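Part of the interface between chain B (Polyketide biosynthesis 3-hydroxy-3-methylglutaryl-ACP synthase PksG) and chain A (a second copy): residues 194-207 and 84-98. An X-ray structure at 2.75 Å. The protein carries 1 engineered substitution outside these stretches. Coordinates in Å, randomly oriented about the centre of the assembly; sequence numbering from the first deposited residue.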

# COMPACT_ATOMS: atom_id res chain seq x y z
N TYR B 194 -1.65 3.55 -16.86
CA TYR B 194 -0.56 4.39 -17.31
C TYR B 194 0.03 5.14 -16.13
O TYR B 194 -0.70 5.68 -15.30
CB TYR B 194 -1.12 5.35 -18.35
CG TYR B 194 -0.13 6.17 -19.13
CD1 TYR B 194 0.66 5.60 -20.12
CD2 TYR B 194 -0.05 7.53 -18.95
CE1 TYR B 194 1.53 6.37 -20.88
CE2 TYR B 194 0.83 8.32 -19.69
CZ TYR B 194 1.62 7.73 -20.65
OH TYR B 194 2.50 8.51 -21.37
N GLY B 195 1.36 5.16 -16.04
CA GLY B 195 2.05 5.84 -14.94
C GLY B 195 3.44 6.29 -15.29
O GLY B 195 4.14 5.63 -16.06
N TYR B 196 3.83 7.43 -14.73
CA TYR B 196 5.16 7.97 -14.93
C TYR B 196 5.41 8.93 -13.79
O TYR B 196 4.50 9.42 -13.22
CB TYR B 196 5.28 8.72 -16.28
CG TYR B 196 4.22 9.81 -16.49
CD1 TYR B 196 4.50 11.15 -16.27
CD2 TYR B 196 2.92 9.47 -16.91
CE1 TYR B 196 3.52 12.12 -16.46
CE2 TYR B 196 1.94 10.43 -17.08
CZ TYR B 196 2.23 11.75 -16.87
OH TYR B 196 1.21 12.69 -17.07
N GLU B 197 6.66 9.19 -13.47
CA GLU B 197 7.00 10.15 -12.44
C GLU B 197 6.75 11.58 -12.89
O GLU B 197 7.21 12.00 -13.94
CB GLU B 197 8.46 9.99 -12.06
CG GLU B 197 8.78 10.57 -10.67
CD GLU B 197 9.19 12.02 -10.71
OE1 GLU B 197 10.20 12.31 -11.40
OE2 GLU B 197 8.50 12.84 -10.05
N VAL B 198 6.04 12.35 -12.08
CA VAL B 198 5.83 13.75 -12.38
C VAL B 198 5.84 14.57 -11.10
O VAL B 198 5.35 14.14 -10.06
CB VAL B 198 4.58 13.99 -13.30
CG1 VAL B 198 3.57 12.87 -13.19
CG2 VAL B 198 3.90 15.32 -13.04
N MET B 199 6.44 15.76 -11.20
CA MET B 199 6.59 16.69 -10.10
C MET B 199 5.24 17.32 -9.79
O MET B 199 5.12 18.52 -9.63
CB MET B 199 7.61 17.75 -10.52
CG MET B 199 8.15 18.60 -9.39
SD MET B 199 9.65 19.45 -9.91
CE MET B 199 9.16 20.13 -11.49
N ASP B 200 4.23 16.48 -9.67
CA ASP B 200 2.84 16.88 -9.47
C ASP B 200 2.71 17.47 -8.06
O ASP B 200 3.73 17.80 -7.43
CB ASP B 200 1.96 15.61 -9.63
CG ASP B 200 0.56 15.90 -10.07
OD1 ASP B 200 0.20 17.08 -10.15
OD2 ASP B 200 -0.17 14.94 -10.33
N THR B 201 1.49 17.63 -7.56
CA THR B 201 1.32 17.97 -6.16
C THR B 201 1.59 16.70 -5.33
O THR B 201 1.06 15.64 -5.61
CB THR B 201 -0.06 18.60 -5.85
OG1 THR B 201 -0.01 19.22 -4.56
CG2 THR B 201 -1.21 17.57 -5.87
N CYS B 202 2.48 16.82 -4.36
CA CYS B 202 2.74 15.72 -3.44
C CYS B 202 2.37 16.16 -2.00
O CYS B 202 2.02 17.32 -1.78
CB CYS B 202 4.21 15.22 -3.58
SG CYS B 202 5.59 16.36 -3.25
N ARG B 203 2.44 15.24 -1.04
CA ARG B 203 2.13 15.54 0.38
C ARG B 203 3.29 15.11 1.34
O ARG B 203 3.24 14.06 1.97
CB ARG B 203 0.80 14.87 0.74
CG ARG B 203 0.06 15.55 1.88
CD ARG B 203 -1.13 14.75 2.39
NE ARG B 203 -2.31 14.80 1.54
CZ ARG B 203 -3.54 14.54 1.98
NH1 ARG B 203 -3.78 14.19 3.26
NH2 ARG B 203 -4.55 14.61 1.13
N PRO B 204 4.37 15.92 1.43
CA PRO B 204 5.62 15.50 2.10
C PRO B 204 5.81 15.97 3.54
O PRO B 204 6.37 15.24 4.34
CB PRO B 204 6.69 16.11 1.20
CG PRO B 204 6.04 17.34 0.64
CD PRO B 204 4.55 17.20 0.72
N ILE B 205 5.40 17.20 3.85
CA ILE B 205 5.32 17.69 5.23
C ILE B 205 4.10 17.00 5.84
O ILE B 205 3.08 16.86 5.16
CB ILE B 205 5.23 19.26 5.27
CG1 ILE B 205 6.62 19.88 5.54
CG2 ILE B 205 4.22 19.78 6.29
CD1 ILE B 205 7.20 19.66 6.93
N PRO B 206 4.21 16.55 7.12
CA PRO B 206 3.11 15.84 7.81
C PRO B 206 1.67 16.23 7.42
O PRO B 206 0.91 15.37 6.96
CB PRO B 206 3.43 16.11 9.29
CG PRO B 206 4.93 16.05 9.32
CD PRO B 206 5.41 16.60 7.98
N ASP B 207 1.30 17.50 7.56
CA ASP B 207 -0.06 17.94 7.26
C ASP B 207 -0.01 19.00 6.16
O ASP B 207 -0.97 19.71 5.94
CB ASP B 207 -0.72 18.46 8.54
CG ASP B 207 -0.54 17.49 9.74
OD1 ASP B 207 -1.11 16.37 9.70
OD2 ASP B 207 0.18 17.83 10.71
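Chain A, residues 84-98: GIDFGKSLSTYIHEY

Chain A meets chain B with a loop that begins at Gly A84, then a helix that reaches Tyr A98. The chain B stretch leaves a strand at Gly B195 and continues as loop or turn. The two stretches run in opposite directions. The register of nearest CA atoms shows this. Glu B197 CA lies 4.7 Å from Thr A93 CA, Cys B202 CA 5.7 Å from Lys A89 CA, Arg B203 CA 5.4 Å from Phe A87 CA and Pro B204 CA 4.3 Å from Asp A86 CA. Together the two stretches bury 678 Å² against each other.

Backbone pairing is centred on Arg B203. Phe A87 N donates to Arg B203 O at 2.8 Å, and the N-H...O angle of 175° is nearly straight. Arg B203 N in turn donates to the side chain of Asp A86, with a distance of 3.0 Å to Asp A86 OD1. Both backbone polar groups of Arg B203 are therefore engaged by neighbouring residues of chain A.

Asp A86 also organises its own loop. Asp A86 OD1 accepts from Gly A88 N and from Lys A89 N, each at 2.8 Å. The same oxygen thus ties the turn of chain A to the backbone of chain B. The chi1 of Asp A86 is t, and although its CA-to-CB bond points sideways, the carboxylate comes nearer to chain B. Asp A86 OD2 packs 3.3 Å from Cys B202 CB and 3.4 Å from Pro B204 CB. Asp A86 OD2 also lies 3.1 Å from Pro B204 N, but the proline nitrogen has no hydrogen to share.

The charged contact is made by Lys A89. Its CA-to-CB bond points toward chain B, and the side chain is extended, with all four chi angles t. Lys A89 NZ forms a salt bridge with Glu B197 OE2 at 2.7 Å. Lys A89 NZ also donates to the backbone at Val B198 O, at 3.0 Å. One ammonium group thus holds two consecutive residues of chain B. Nearer its base, Lys A89 CB lies 4.0 Å from Cys B202 CB.

Van der Waals packing accompanies these bonds. Glu B197 has the largest covered area of either stretch, 117 Å², and its CB and CG rest against the helix. Glu B197 CB is 3.4 Å from Thr A93 O and 3.8 Å from Glu A97 CB, while Glu B197 CG is 3.9 Å from Thr A93 CB. Thr A93 and Glu A97 are one helical turn apart, and Glu B197 CB touches both.

The CA-to-CB bond of Phe A87 points toward chain B. Pro B206 O lies over one face of its ring, 3.3 Å from Phe A87 CE2. Arg B203 O lies at the ring edge. The arginine side chain adds a contact of 3.9 Å between Arg B203 CD and Phe A87 CB.

Farther along the helix, His A96 CE1 approaches Gly B195 O at 3.4 Å. His A96 NE2 is hydrogen-bonded elsewhere in the structure.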

# COMPACT_ATOMS: atom_id res chain seq x y z
N GLY A 84 8.66 5.49 3.99
CA GLY A 84 8.13 6.32 2.93
C GLY A 84 8.49 7.78 3.12
O GLY A 84 8.63 8.26 4.23
N ILE A 85 8.54 8.49 2.00
CA ILE A 85 9.01 9.87 1.90
C ILE A 85 7.86 10.89 1.74
O ILE A 85 8.08 12.07 1.66
CB ILE A 85 9.91 9.99 0.68
CG1 ILE A 85 9.18 9.55 -0.61
CG2 ILE A 85 11.19 9.17 0.85
CD1 ILE A 85 9.95 9.88 -1.86
N ASP A 86 6.63 10.41 1.68
CA ASP A 86 5.52 11.27 1.39
C ASP A 86 4.25 10.53 1.80
O ASP A 86 4.23 9.32 1.86
CB ASP A 86 5.51 11.53 -0.10
CG ASP A 86 4.60 12.67 -0.49
OD1 ASP A 86 3.35 12.47 -0.58
OD2 ASP A 86 5.16 13.78 -0.72
N PHE A 87 3.18 11.25 2.07
CA PHE A 87 1.94 10.62 2.48
C PHE A 87 1.19 10.06 1.30
O PHE A 87 0.43 9.10 1.47
CB PHE A 87 1.05 11.59 3.24
CG PHE A 87 1.48 11.77 4.63
CD1 PHE A 87 0.95 10.98 5.64
CD2 PHE A 87 2.47 12.69 4.94
CE1 PHE A 87 1.39 11.12 6.95
CE2 PHE A 87 2.92 12.83 6.23
CZ PHE A 87 2.38 12.05 7.24
N GLY A 88 1.38 10.69 0.15
CA GLY A 88 0.64 10.32 -1.05
C GLY A 88 1.50 9.80 -2.17
O GLY A 88 1.14 8.82 -2.81
N LYS A 89 2.63 10.46 -2.42
CA LYS A 89 3.53 10.07 -3.50
C LYS A 89 4.29 8.83 -3.11
O LYS A 89 5.11 8.86 -2.21
CB LYS A 89 4.51 11.20 -3.87
CG LYS A 89 5.41 10.89 -5.07
CD LYS A 89 6.10 12.10 -5.61
CE LYS A 89 6.75 11.76 -6.93
NZ LYS A 89 6.95 12.95 -7.84
N SER A 90 4.05 7.75 -3.83
CA SER A 90 4.75 6.49 -3.58
C SER A 90 6.18 6.54 -4.08
O SER A 90 6.49 7.13 -5.12
CB SER A 90 4.03 5.32 -4.27
OG SER A 90 4.36 5.26 -5.64
N LEU A 91 7.05 5.86 -3.35
CA LEU A 91 8.39 5.54 -3.85
C LEU A 91 8.42 4.95 -5.24
O LEU A 91 9.42 5.13 -5.91
CB LEU A 91 9.07 4.53 -2.93
CG LEU A 91 9.34 4.98 -1.49
CD1 LEU A 91 9.84 3.79 -0.70
CD2 LEU A 91 10.33 6.12 -1.42
N SER A 92 7.38 4.21 -5.67
CA SER A 92 7.37 3.61 -7.02
C SER A 92 7.53 4.63 -8.19
O SER A 92 8.03 4.27 -9.26
CB SER A 92 6.08 2.79 -7.30
OG SER A 92 5.85 1.75 -6.39
N THR A 93 7.04 5.86 -8.01
CA THR A 93 7.11 6.86 -9.05
C THR A 93 8.58 7.14 -9.40
O THR A 93 9.01 6.97 -10.55
CB THR A 93 6.45 8.18 -8.60
OG1 THR A 93 7.05 8.62 -7.39
CG2 THR A 93 4.95 8.02 -8.40
N TYR A 94 9.33 7.59 -8.41
CA TYR A 94 10.75 7.78 -8.56
C TYR A 94 11.41 6.51 -9.11
O TYR A 94 12.10 6.55 -10.10
CB TYR A 94 11.40 8.18 -7.23
CG TYR A 94 11.07 9.57 -6.77
CD1 TYR A 94 11.50 10.67 -7.49
CD2 TYR A 94 10.32 9.79 -5.64
CE1 TYR A 94 11.18 11.97 -7.09
CE2 TYR A 94 10.00 11.07 -5.21
CZ TYR A 94 10.44 12.17 -5.93
OH TYR A 94 10.14 13.44 -5.49
N ILE A 95 11.18 5.36 -8.50
CA ILE A 95 11.85 4.13 -8.94
C ILE A 95 11.56 3.77 -10.41
O ILE A 95 12.41 3.24 -11.13
CB ILE A 95 11.47 2.94 -8.02
CG1 ILE A 95 12.04 3.19 -6.64
CG2 ILE A 95 11.98 1.61 -8.59
CD1 ILE A 95 11.76 2.11 -5.64
N HIS A 96 10.33 4.03 -10.82
CA HIS A 96 9.86 3.71 -12.15
C HIS A 96 10.64 4.51 -13.18
O HIS A 96 10.97 4.00 -14.26
CB HIS A 96 8.39 4.04 -12.22
CG HIS A 96 7.82 3.87 -13.57
ND1 HIS A 96 7.86 4.87 -14.52
CD2 HIS A 96 7.22 2.82 -14.15
CE1 HIS A 96 7.30 4.43 -15.63
NE2 HIS A 96 6.89 3.19 -15.43
N GLU A 97 10.87 5.77 -12.85
CA GLU A 97 11.63 6.71 -13.67
C GLU A 97 13.04 6.21 -13.88
O GLU A 97 13.49 6.10 -15.02
CB GLU A 97 11.63 8.08 -13.00
CG GLU A 97 12.49 9.16 -13.65
CD GLU A 97 11.93 9.69 -14.96
OE1 GLU A 97 12.56 10.62 -15.55
OE2 GLU A 97 10.87 9.21 -15.40
N TYR A 98 13.74 5.90 -12.81
CA TYR A 98 15.16 5.64 -12.94
C TYR A 98 15.51 4.25 -13.42
O TYR A 98 16.64 3.98 -13.79
CB TYR A 98 15.84 5.96 -11.63
CG TYR A 98 15.91 7.46 -11.40
CD1 TYR A 98 16.97 8.19 -11.90
CD2 TYR A 98 14.90 8.16 -10.73
CE1 TYR A 98 17.03 9.55 -11.73
CE2 TYR A 98 14.95 9.53 -10.56
CZ TYR A 98 16.01 10.21 -11.07
OH TYR A 98 16.14 11.57 -10.88